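A197 (Sulfolobus turreted icosahedral virus, PDB 2C0N) adopts the GT-A fold of glycosyltransferases and probably transfers a sugar from an activated donor to an acceptor. Local coordinates at residues V13-I18 against D191-I196; D61-P66 against Y90-R95. All blocks are in the same frame, centred on the assembly; numbering follows the deposited sequence.

In the fold
From the N terminus, the chain passes through strand 3-8 and strand 12-14 into helix 15-23. Residues 13-18 there form the first half of interaction 1. That contact closes only at residues 191-196, near the C terminus, so its loop takes in most of the chain. Interaction 2 closes a much shorter loop, from 61-66 to 90-95, which lies wholly within the larger one. Interaction 1 ties the C-terminal strand to the start of helix 15-23. Interaction 2 ties the turn before strand 64-66 to the loop after strand 84-88. The two touch directly: Arg14 NH2 makes a salt bridge to Glu62 OE1 at 2.8 Å.

Interaction 1: residues V13-I18 against D191-I196; sequences VRLPLI and DHVARI
Leu15 and Val193 mark the closest backbone approach, with their CA atoms 6.6 Å apart, where the first turn of helix 15-23 faces strand 193-195. No hydrogen bond joins the two segments. The contact is apolar and small, burying 168 Å² in all. Val193 is its central side chain and uses both of its methyl groups. CG1, anti to the backbone N (chi1 180°), meets Ile18, while CG2, anti to the carbonyl carbon, lies against Leu15. Val193 CG2 sits 3.7 Å from Leu15 CG, and the two side chains lie alongside each other, pointing opposite ways. The same CG2 rests 3.5 Å from Leu15 O, so the methyl meets backbone as well as side chain. Val193 CG1 lies 3.9 Å from Ile18 CG2. The Ile18 side chain runs roughly perpendicular to that of Val193.

Leu15 and Ile18 are three residues apart, which brings both to the strand-facing side of the helix. The chi1 of Leu15 is -101°, well off a staggered position. It carries CD2 to the edge of the contact, 4.0 Å from Asp191 O. Arg14 is the N-cap residue. The helical turn is begun by Ile18 N bonding to Arg14 O at 3.2 Å.

The second subunit adjoins this contact. Asp191 O accepts a hydrogen bond from Ser32 OG of that subunit, and Arg195 forms a salt bridge with its Asp25. Val13, Arg14 and residues 193-195 take part in antiparallel ladders with the neighbour. This is an intersubunit beta-sheet extension, with a C-terminal arm that packs on its own helix while pairing with the partner chain.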
loop_
_atom_site.group_PDB
_atom_site.type_symbol
_atom_site.label_atom_id
_atom_site.label_comp_id
_atom_site.label_asym_id
_atom_site.label_seq_id
_atom_site.Cartn_x
_atom_site.Cartn_y
_atom_site.Cartn_z
ATOM N N VAL A 13 -1.820 1.902 4.019
ATOM C CA VAL A 13 -0.913 2.880 3.438
ATOM C C VAL A 13 -1.641 3.667 2.326
ATOM O O VAL A 13 -2.208 3.072 1.407
ATOM C CB VAL A 13 0.319 2.209 2.852
ATOM C CG1 VAL A 13 1.291 3.218 2.294
ATOM C CG2 VAL A 13 1.043 1.421 3.964
ATOM N N ARG A 14 -1.602 4.987 2.432
ATOM C CA ARG A 14 -2.221 5.874 1.444
ATOM C C ARG A 14 -1.496 5.740 0.088
ATOM O O ARG A 14 -0.277 5.504 0.022
ATOM C CB ARG A 14 -2.284 7.341 1.963
ATOM C CG ARG A 14 -0.952 8.019 2.238
ATOM C CD ARG A 14 -1.100 9.210 3.089
ATOM N NE ARG A 14 -1.376 8.766 4.446
ATOM C CZ ARG A 14 -2.365 9.161 5.206
ATOM N NH1 ARG A 14 -3.111 10.152 4.845
ATOM N NH2 ARG A 14 -2.519 8.625 6.400
ATOM N N LEU A 15 -2.248 5.951 -0.987
ATOM C CA LEU A 15 -1.731 5.771 -2.335
ATOM C C LEU A 15 -0.493 6.584 -2.637
ATOM O O LEU A 15 0.450 6.082 -3.274
ATOM C CB LEU A 15 -2.832 6.054 -3.369
ATOM C CG LEU A 15 -3.494 4.796 -3.963
ATOM C CD1 LEU A 15 -4.114 3.869 -2.914
ATOM C CD2 LEU A 15 -4.480 5.198 -5.053
ATOM N N PRO A 16 -0.506 7.854 -2.274
ATOM C CA PRO A 16 0.712 8.649 -2.566
ATOM C C PRO A 16 1.997 8.059 -1.977
ATOM O O PRO A 16 3.049 8.172 -2.611
ATOM C CB PRO A 16 0.364 10.024 -1.988
ATOM C CG PRO A 16 -1.155 10.038 -2.013
ATOM C CD PRO A 16 -1.580 8.688 -1.696
ATOM N N LEU A 17 1.941 7.430 -0.804
ATOM C CA LEU A 17 3.121 6.743 -0.256
ATOM C C LEU A 17 3.451 5.445 -1.010
ATOM O O LEU A 17 4.603 5.203 -1.316
ATOM C CB LEU A 17 3.019 6.543 1.274
ATOM C CG LEU A 17 4.220 5.839 1.923
ATOM C CD1 LEU A 17 5.387 6.657 1.797
ATOM C CD2 LEU A 17 3.907 5.585 3.350
ATOM N N ILE A 18 2.443 4.666 -1.415
ATOM C CA ILE A 18 2.665 3.504 -2.257
ATOM C C ILE A 18 3.402 3.899 -3.508
ATOM O O ILE A 18 4.360 3.216 -3.928
ATOM C CB ILE A 18 1.369 2.813 -2.586
ATOM C CG1 ILE A 18 0.744 2.312 -1.302
ATOM C CG2 ILE A 18 1.584 1.597 -3.531
ATOM C CD1 ILE A 18 -0.595 1.739 -1.533
ATOM N N ASP A 191 -3.895 10.860 -8.153
ATOM C CA ASP A 191 -3.547 9.960 -9.238
ATOM C C ASP A 191 -3.680 8.502 -8.829
ATOM O O ASP A 191 -3.560 8.146 -7.648
ATOM C CB ASP A 191 -2.105 10.197 -9.665
ATOM C CG ASP A 191 -1.925 11.462 -10.469
ATOM O OD1 ASP A 191 -2.927 12.155 -10.786
ATOM O OD2 ASP A 191 -0.751 11.767 -10.806
ATOM N N HIS A 192 -3.888 7.654 -9.830
ATOM C CA HIS A 192 -3.813 6.190 -9.648
ATOM C C HIS A 192 -2.370 5.822 -9.486
ATOM O O HIS A 192 -1.469 6.599 -9.836
ATOM C CB HIS A 192 -4.407 5.487 -10.875
ATOM C CG HIS A 192 -5.728 6.037 -11.303
ATOM N ND1 HIS A 192 -6.805 6.166 -10.443
ATOM C CD2 HIS A 192 -6.126 6.553 -12.486
ATOM C CE1 HIS A 192 -7.816 6.709 -11.100
ATOM N NE2 HIS A 192 -7.434 6.946 -12.345
ATOM N N VAL A 193 -2.131 4.637 -8.954
ATOM C CA VAL A 193 -0.783 4.157 -8.678
ATOM C C VAL A 193 -0.586 2.843 -9.395
ATOM O O VAL A 193 -1.349 1.922 -9.188
ATOM C CB VAL A 193 -0.555 3.981 -7.187
ATOM C CG1 VAL A 193 0.854 3.481 -6.920
ATOM C CG2 VAL A 193 -0.813 5.330 -6.496
ATOM N N ALA A 194 0.455 2.770 -10.210
ATOM C CA ALA A 194 0.701 1.631 -11.074
ATOM C C ALA A 194 2.043 0.998 -10.765
ATOM O O ALA A 194 3.022 1.667 -10.461
ATOM C CB ALA A 194 0.670 2.027 -12.532
ATOM N N ARG A 195 2.047 -0.316 -10.834
ATOM C CA ARG A 195 3.283 -1.093 -10.841
ATOM C C ARG A 195 3.110 -2.061 -12.023
ATOM O O ARG A 195 2.402 -3.066 -11.953
ATOM C CB ARG A 195 3.441 -1.760 -9.487
ATOM C CG ARG A 195 4.785 -2.401 -9.221
ATOM C CD ARG A 195 4.714 -3.861 -9.442
ATOM N NE ARG A 195 6.025 -4.482 -9.326
ATOM C CZ ARG A 195 6.281 -5.753 -9.600
ATOM N NH1 ARG A 195 5.321 -6.569 -10.012
ATOM N NH2 ARG A 195 7.518 -6.207 -9.476
ATOM N N ILE A 196 3.718 -1.689 -13.133
ATOM C CA ILE A 196 3.509 -2.399 -14.389
ATOM C C ILE A 196 4.881 -2.580 -14.978
ATOM O O ILE A 196 5.616 -1.613 -15.128
ATOM C CB ILE A 196 2.577 -1.639 -15.386
ATOM C CG1 ILE A 196 3.034 -0.191 -15.585
ATOM C CG2 ILE A 196 1.119 -1.698 -14.936
ATOM C CD1 ILE A 196 3.712 0.069 -16.878
#

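Interaction 2: residues D61-P66 against Y90-R95; sequences DEDVVP and YLKTLR
Asp63, the last residue of the Asp-Glu-Asp sequence 61-63, forms a salt bridge with Lys92. The sequence matches the DXD motif of GT-A glycosyltransferases. In relatives that motif usually helps bind a metal ion and the nucleotide sugar; a similar role here is an inference. Lys92 NZ donates to Asp63 OD2 at 2.7 Å. The amine comes to the anti side of that oxygen, 31° out of the carboxylate plane. NZ also donates to Phe173 O, so two acceptors grip the amine and it joins the turn to strand 162-173. Lys92 reaches across from the other loop, and NZ and CE are its atoms nearest OD2. The buried area is just 69 Å².

The torsions explain the reach. Asp63 CG lies between its backbone N and carbonyl carbon, and this chi1 of 52° places OD2 where Lys92 NZ can reach it. Beyond CG the Lys92 chain is extended except for a bend at chi3 of -68°. Its backbone is distant: the CA atoms of Asp63 and Lys92 are 10.1 Å apart.

The next shell holds the aspartate. Asp63 is tied to strand 162-173 by backbone bonding with Phe173, with a weak bond between its own O and His172 ND1. Asp61, the first residue of the motif, forms a salt bridge with Arg41.

Each partner sits within a type I beta turn. In the first, Val64 N bonds to Asp61 O at 3.0 Å, just where strand 64-66 begins. In the second, Leu94 N bonds to Leu91 O at 3.0 Å and holds the loop after strand 84-88. At the meeting point Lys92 CE accompanies the NZ bond, lying 3.2 Å from Asp63 OD2.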
loop_
_atom_site.group_PDB
_atom_site.type_symbol
_atom_site.label_atom_id
_atom_site.label_comp_id
_atom_site.label_asym_id
_atom_site.label_seq_id
_atom_site.Cartn_x
_atom_site.Cartn_y
_atom_site.Cartn_z
ATOM N N ASP A 61 6.969 8.203 8.485
ATOM C CA ASP A 61 5.589 8.071 8.943
ATOM C C ASP A 61 4.750 7.785 7.716
ATOM O O ASP A 61 5.070 8.230 6.608
ATOM C CB ASP A 61 5.105 9.336 9.632
ATOM C CG ASP A 61 5.588 9.456 11.066
ATOM O OD1 ASP A 61 6.109 8.475 11.653
ATOM O OD2 ASP A 61 5.419 10.556 11.597
ATOM N N GLU A 62 3.700 6.998 7.901
ATOM C CA GLU A 62 2.850 6.590 6.780
ATOM C C GLU A 62 2.132 7.778 6.097
ATOM O O GLU A 62 1.633 7.656 4.983
ATOM C CB GLU A 62 1.863 5.541 7.253
ATOM C CG GLU A 62 0.885 5.030 6.201
ATOM C CD GLU A 62 -0.369 5.880 6.060
ATOM O OE1 GLU A 62 -0.710 6.598 7.035
ATOM O OE2 GLU A 62 -1.012 5.858 4.976
ATOM N N ASP A 63 2.048 8.921 6.775
ATOM C CA ASP A 63 1.478 10.116 6.148
ATOM C C ASP A 63 2.524 11.119 5.649
ATOM O O ASP A 63 2.195 12.245 5.328
ATOM C CB ASP A 63 0.454 10.803 7.078
ATOM C CG ASP A 63 0.972 11.080 8.459
ATOM O OD1 ASP A 63 2.178 10.892 8.687
ATOM O OD2 ASP A 63 0.118 11.484 9.342
ATOM N N VAL A 64 3.778 10.699 5.582
ATOM C CA VAL A 64 4.843 11.552 5.088
ATOM C C VAL A 64 5.374 10.973 3.763
ATOM O O VAL A 64 5.765 9.815 3.705
ATOM C CB VAL A 64 5.963 11.691 6.156
ATOM C CG1 VAL A 64 7.161 12.452 5.585
ATOM C CG2 VAL A 64 5.436 12.371 7.424
ATOM N N VAL A 65 5.347 11.777 2.696
ATOM C CA VAL A 65 5.703 11.320 1.364
ATOM C C VAL A 65 6.802 12.187 0.804
ATOM O O VAL A 65 6.563 13.337 0.436
ATOM C CB VAL A 65 4.496 11.339 0.386
ATOM C CG1 VAL A 65 4.918 10.835 -0.993
ATOM C CG2 VAL A 65 3.393 10.483 0.909
ATOM N N PRO A 66 8.029 11.652 0.762
ATOM C CA PRO A 66 9.125 12.446 0.265
ATOM C C PRO A 66 8.964 12.930 -1.151
ATOM O O PRO A 66 8.443 12.206 -2.038
ATOM C CB PRO A 66 10.333 11.515 0.438
ATOM C CG PRO A 66 9.901 10.583 1.539
ATOM C CD PRO A 66 8.497 10.349 1.265
ATOM N N TYR A 90 5.928 19.938 7.042
ATOM C CA TYR A 90 5.163 20.809 7.923
ATOM C C TYR A 90 4.241 19.980 8.798
ATOM O O TYR A 90 3.481 19.139 8.306
ATOM C CB TYR A 90 4.329 21.832 7.141
ATOM C CG TYR A 90 4.183 23.086 7.943
ATOM C CD1 TYR A 90 5.202 24.019 7.937
ATOM C CD2 TYR A 90 3.057 23.324 8.768
ATOM C CE1 TYR A 90 5.143 25.164 8.707
ATOM C CE2 TYR A 90 2.990 24.507 9.557
ATOM C CZ TYR A 90 4.042 25.417 9.493
ATOM O OH TYR A 90 4.061 26.600 10.212
ATOM N N LEU A 91 4.273 20.265 10.089
ATOM C CA LEU A 91 3.495 19.497 11.061
ATOM C C LEU A 91 1.999 19.747 10.925
ATOM O O LEU A 91 1.543 20.887 10.694
ATOM C CB LEU A 91 3.981 19.806 12.483
ATOM C CG LEU A 91 5.449 19.479 12.841
ATOM C CD1 LEU A 91 5.860 20.023 14.189
ATOM C CD2 LEU A 91 5.697 17.974 12.820
ATOM N N LYS A 92 1.224 18.668 11.114
ATOM C CA LYS A 92 -0.244 18.725 11.107
ATOM C C LYS A 92 -0.794 19.338 12.387
ATOM O O LYS A 92 -1.993 19.635 12.470
ATOM C CB LYS A 92 -0.868 17.331 10.875
ATOM C CG LYS A 92 -0.973 16.952 9.398
ATOM C CD LYS A 92 -1.737 15.704 9.114
ATOM C CE LYS A 92 -1.101 14.465 9.577
ATOM N NZ LYS A 92 -1.856 13.281 9.101
ATOM N N THR A 93 0.070 19.493 13.392
ATOM C CA THR A 93 -0.217 20.304 14.567
ATOM C C THR A 93 -0.195 21.809 14.255
ATOM O O THR A 93 -0.574 22.629 15.097
ATOM C CB THR A 93 0.791 20.037 15.692
ATOM O OG1 THR A 93 2.123 20.372 15.256
ATOM C CG2 THR A 93 0.692 18.586 16.163
ATOM N N LEU A 94 0.297 22.138 13.062
ATOM C CA LEU A 94 0.461 23.493 12.561
ATOM C C LEU A 94 1.465 24.326 13.354
ATOM O O LEU A 94 1.432 25.556 13.294
ATOM C CB LEU A 94 -0.879 24.208 12.478
ATOM C CG LEU A 94 -1.960 23.387 11.764
ATOM C CD1 LEU A 94 -3.255 24.161 11.737
ATOM C CD2 LEU A 94 -1.544 23.040 10.368
ATOM N N ARG A 95 2.343 23.644 14.075
ATOM C CA ARG A 95 3.234 24.323 15.017
ATOM C C ARG A 95 4.551 24.749 14.340
ATOM O O ARG A 95 5.296 25.578 14.865
ATOM C CB ARG A 95 3.482 23.428 16.236
ATOM C CG ARG A 95 2.263 23.255 17.142
ATOM C CD ARG A 95 2.600 22.551 18.446
ATOM N NE ARG A 95 1.449 22.260 19.337
ATOM C CZ ARG A 95 1.524 22.220 20.674
ATOM N NH1 ARG A 95 2.669 22.484 21.298
ATOM N NH2 ARG A 95 0.442 21.958 21.421
#